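Long-range contact in BlEst2 (Bacillus licheniformis, PDB 6WPX), which probably hydrolyses ester bonds as a lipase or esterase and is captured here in its propeptide form, whose C-terminal domain has autoinhibitory effects: residues T204-K209 / V234-A239. Residues are numbered along the deposited sequence; the frame is centred on the assembly and turned at random.
Sequences TLAGNK and VTEKNA
Ala206 and Ala239 meet methyl to methyl, CB to CB at 3.7 Å, where strand 201-205 of the alpha/beta-hydrolase sheet runs on into residues 206-209, beside the loop 234-239. That loop belongs to the beta-alpha-beta crossover that runs through helix 218-224 and joins strand 201-205 to its parallel neighbour, 245-246. Both CB atoms point into the interface, and the Ala206 methyl also lies against the backbone of Glu236, 4.3 Å from CA. With CG anti to the backbone N (chi1 173°), the Glu236 side chain skirts Ala206 CB loosely with its CG, at 4.4 Å, then leads away from residues 204-209. Its OE1 is paired with Arg240 NE and Thr280 OG1, away from Ala206.

Two residues earlier, in strand 201-205, Thr204 CB comes within 3.4 Å of Ala239 O. Thr204 CG2 packs against the same oxygen at 3.6 Å, while a water molecule offers it a polar partner. Thr204 OG1 sits between the backbone N and the carbonyl carbon (chi1 72°), and its hydrogen-bond partners are Asn246 OD1 and Arg240 NH1.

Residues 236-238 have helical backbone angles without the regular helix bonds. Thr235 turns its CB away from residues 204-209, and its OG1 accepts a hydrogen bond from Asn238 N in an ST motif (3.2 Å, N-H...O angle 147°); the same N-H makes a weak bond to Thr235 O. Ala239 N donates to Glu236 O, and the Ala239 methyl and Glu236 CA both lie beside Ala206 CB.

Water joins the two backbones where they do not bond directly. The molecule at Ala239 O also reaches Leu205 O but, with further acceptors nearby, may not serve both at once. A second donates both protons across the gap, to Gly207 O at 2.8 Å and to Val234 O at 2.9 Å.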
ATOM      1  N   THR A 204       2.871   3.945  16.759  1.00 14.88           N
ATOM      2  CA  THR A 204       2.402   4.046  15.373  1.00 13.97           C
ATOM      3  C   THR A 204       1.303   5.053  15.282  1.00 15.73           C
ATOM      4  O   THR A 204       0.458   5.143  16.173  1.00 17.71           O
ATOM      5  CB  THR A 204       1.950   2.696  14.778  1.00 16.81           C
ATOM      6  OG1 THR A 204       0.723   2.311  15.378  1.00 17.65           O
ATOM      7  CG2 THR A 204       3.007   1.576  14.900  1.00 14.64           C
ATOM      8  N   LEU A 205       1.335   5.825  14.218  1.00 11.43           N
ATOM      9  CA  LEU A 205       0.286   6.768  13.855  1.00 11.25           C
ATOM     10  C   LEU A 205      -0.236   6.280  12.514  1.00 13.18           C
ATOM     11  O   LEU A 205       0.528   5.745  11.699  1.00 11.37           O
ATOM     12  CB  LEU A 205       0.794   8.212  13.711  1.00 11.18           C
ATOM     13  CG  LEU A 205       0.672   9.092  14.969  1.00 16.83           C
ATOM     14  CD1 LEU A 205       1.633   8.611  16.050  1.00 17.46           C
ATOM     15  CD2 LEU A 205       0.986  10.566  14.629  1.00 16.03           C
ATOM     16  N   ALA A 206      -1.530   6.439  12.302  1.00 12.05           N
ATOM     17  CA  ALA A 206      -2.155   6.074  11.031  1.00 12.80           C
ATOM     18  C   ALA A 206      -3.257   7.063  10.739  1.00 15.24           C
ATOM     19  O   ALA A 206      -3.854   7.618  11.665  1.00 13.56           O
ATOM     20  CB  ALA A 206      -2.713   4.654  11.094  1.00 14.36           C
ATOM     21  N   GLY A 207      -3.507   7.290   9.459  1.00 13.21           N
ATOM     22  CA  GLY A 207      -4.576   8.182   9.023  1.00 13.91           C
ATOM     23  C   GLY A 207      -5.783   7.411   8.510  1.00 17.07           C
ATOM     24  O   GLY A 207      -5.656   6.244   8.110  1.00 15.13           O
ATOM     25  N   ASN A 208      -6.962   8.047   8.525  1.00 14.61           N
ATOM     26  CA  ASN A 208      -8.195   7.413   8.015  1.00 15.51           C
ATOM     27  C   ASN A 208      -8.838   8.272   6.930  1.00 17.70           C
ATOM     28  O   ASN A 208      -9.965   8.008   6.540  1.00 15.74           O
ATOM     29  CB  ASN A 208      -9.200   7.170   9.144  1.00 20.29           C
ATOM     30  CG  ASN A 208      -9.632   8.429   9.842  1.00 26.47           C
ATOM     31  OD1 ASN A 208      -9.500   9.532   9.332  1.00 20.39           O
ATOM     32  ND2 ASN A 208     -10.050   8.306  11.068  1.00 32.74           N
ATOM     33  N   LYS A 209      -8.147   9.326   6.492  1.00 14.26           N
ATOM     34  CA  LYS A 209      -8.698  10.226   5.486  1.00 15.98           C
ATOM     35  C   LYS A 209      -8.227   9.801   4.096  1.00 19.84           C
ATOM     36  O   LYS A 209      -7.043   9.580   3.900  1.00 18.50           O
ATOM     37  CB  LYS A 209      -8.294  11.692   5.787  1.00 17.85           C
ATOM     38  CG  LYS A 209      -8.999  12.706   4.890  1.00 35.08           C
ATOM     39  CD  LYS A 209      -9.045  14.117   5.478  1.00 45.96           C
ATOM     40  CE  LYS A 209      -7.862  14.962   5.069  1.00 54.29           C
ATOM     41  NZ  LYS A 209      -8.072  16.396   5.399  1.00 67.51           N
ATOM     42  N   VAL A 234      -2.174   3.327   2.795  1.00 11.85           N
ATOM     43  CA  VAL A 234      -1.937   2.267   3.773  1.00 11.94           C
ATOM     44  C   VAL A 234      -3.198   2.105   4.590  1.00 13.90           C
ATOM     45  O   VAL A 234      -3.786   3.115   4.985  1.00 13.23           O
ATOM     46  CB  VAL A 234      -0.705   2.589   4.697  1.00 15.38           C
ATOM     47  CG1 VAL A 234      -0.423   1.439   5.658  1.00 14.57           C
ATOM     48  CG2 VAL A 234       0.553   2.926   3.885  1.00 15.32           C
ATOM     49  N   THR A 235      -3.596   0.857   4.882  1.00 11.87           N
ATOM     50  CA  THR A 235      -4.772   0.615   5.745  1.00 11.70           C
ATOM     51  C   THR A 235      -4.379   0.785   7.208  1.00 14.33           C
ATOM     52  O   THR A 235      -3.247   0.507   7.573  1.00 12.36           O
ATOM     53  CB  THR A 235      -5.404  -0.747   5.498  1.00 18.80           C
ATOM     54  OG1 THR A 235      -4.497  -1.740   5.954  1.00 21.32           O
ATOM     55  CG2 THR A 235      -5.792  -0.967   4.008  1.00 15.23           C
ATOM     56  N   GLU A 236      -5.325   1.231   8.045  1.00 12.83           N
ATOM     57  CA  GLU A 236      -5.051   1.440   9.467  1.00 13.04           C
ATOM     58  C   GLU A 236      -4.517   0.124  10.088  1.00 17.79           C
ATOM     59  O   GLU A 236      -3.532   0.148  10.828  1.00 16.63           O
ATOM     60  CB  GLU A 236      -6.330   1.943  10.173  1.00 14.91           C
ATOM     61  CG  GLU A 236      -6.208   2.026  11.685  1.00 25.36           C
ATOM     62  CD  GLU A 236      -6.507   0.765  12.476  1.00 37.98           C
ATOM     63  OE1 GLU A 236      -6.037   0.659  13.625  1.00 12.85           O
ATOM     64  OE2 GLU A 236      -7.195  -0.132  11.939  1.00 39.17           O
ATOM     65  N   LYS A 237      -5.159  -1.020   9.778  1.00 16.30           N
ATOM     66  CA  LYS A 237      -4.706  -2.311  10.316  1.00 17.60           C
ATOM     67  C   LYS A 237      -3.265  -2.655   9.891  1.00 19.67           C
ATOM     68  O   LYS A 237      -2.504  -3.196  10.698  1.00 18.29           O
ATOM     69  CB  LYS A 237      -5.680  -3.450   9.973  1.00 21.42           C
ATOM     70  CG  LYS A 237      -6.966  -3.414  10.821  1.00 36.93           C
ATOM     71  CD  LYS A 237      -6.733  -3.855  12.288  1.00 45.77           C
ATOM     72  CE  LYS A 237      -7.660  -3.162  13.253  1.00 42.06           C
ATOM     73  NZ  LYS A 237      -7.239  -3.361  14.664  1.00 47.07           N
ATOM     74  N   ASN A 238      -2.876  -2.300   8.649  1.00 13.95           N
ATOM     75  CA  ASN A 238      -1.529  -2.599   8.193  1.00 12.49           C
ATOM     76  C   ASN A 238      -0.501  -1.582   8.646  1.00 16.54           C
ATOM     77  O   ASN A 238       0.676  -1.826   8.455  1.00 16.47           O
ATOM     78  CB  ASN A 238      -1.498  -2.792   6.666  1.00 13.21           C
ATOM     79  CG  ASN A 238      -2.157  -4.078   6.212  1.00 22.75           C
ATOM     80  OD1 ASN A 238      -2.904  -4.717   6.943  1.00 17.54           O
ATOM     81  ND2 ASN A 238      -1.839  -4.527   5.023  1.00 19.67           N
ATOM     82  N   ALA A 239      -0.931  -0.476   9.288  1.00 14.09           N
ATOM     83  CA  ALA A 239      -0.033   0.565   9.808  1.00 13.39           C
ATOM     84  C   ALA A 239       0.379   0.305  11.265  1.00 16.23           C
ATOM     85  O   ALA A 239       1.123   1.105  11.863  1.00 15.29           O
ATOM     86  CB  ALA A 239      -0.687   1.933   9.679  1.00 12.98           C
TER
HETATM   87  O   HOH W   1       2.364   3.639  11.260  1.00 13.14           O
HETATM   88  O   HOH W   2      -3.797   4.153   7.646  1.00 10.48           O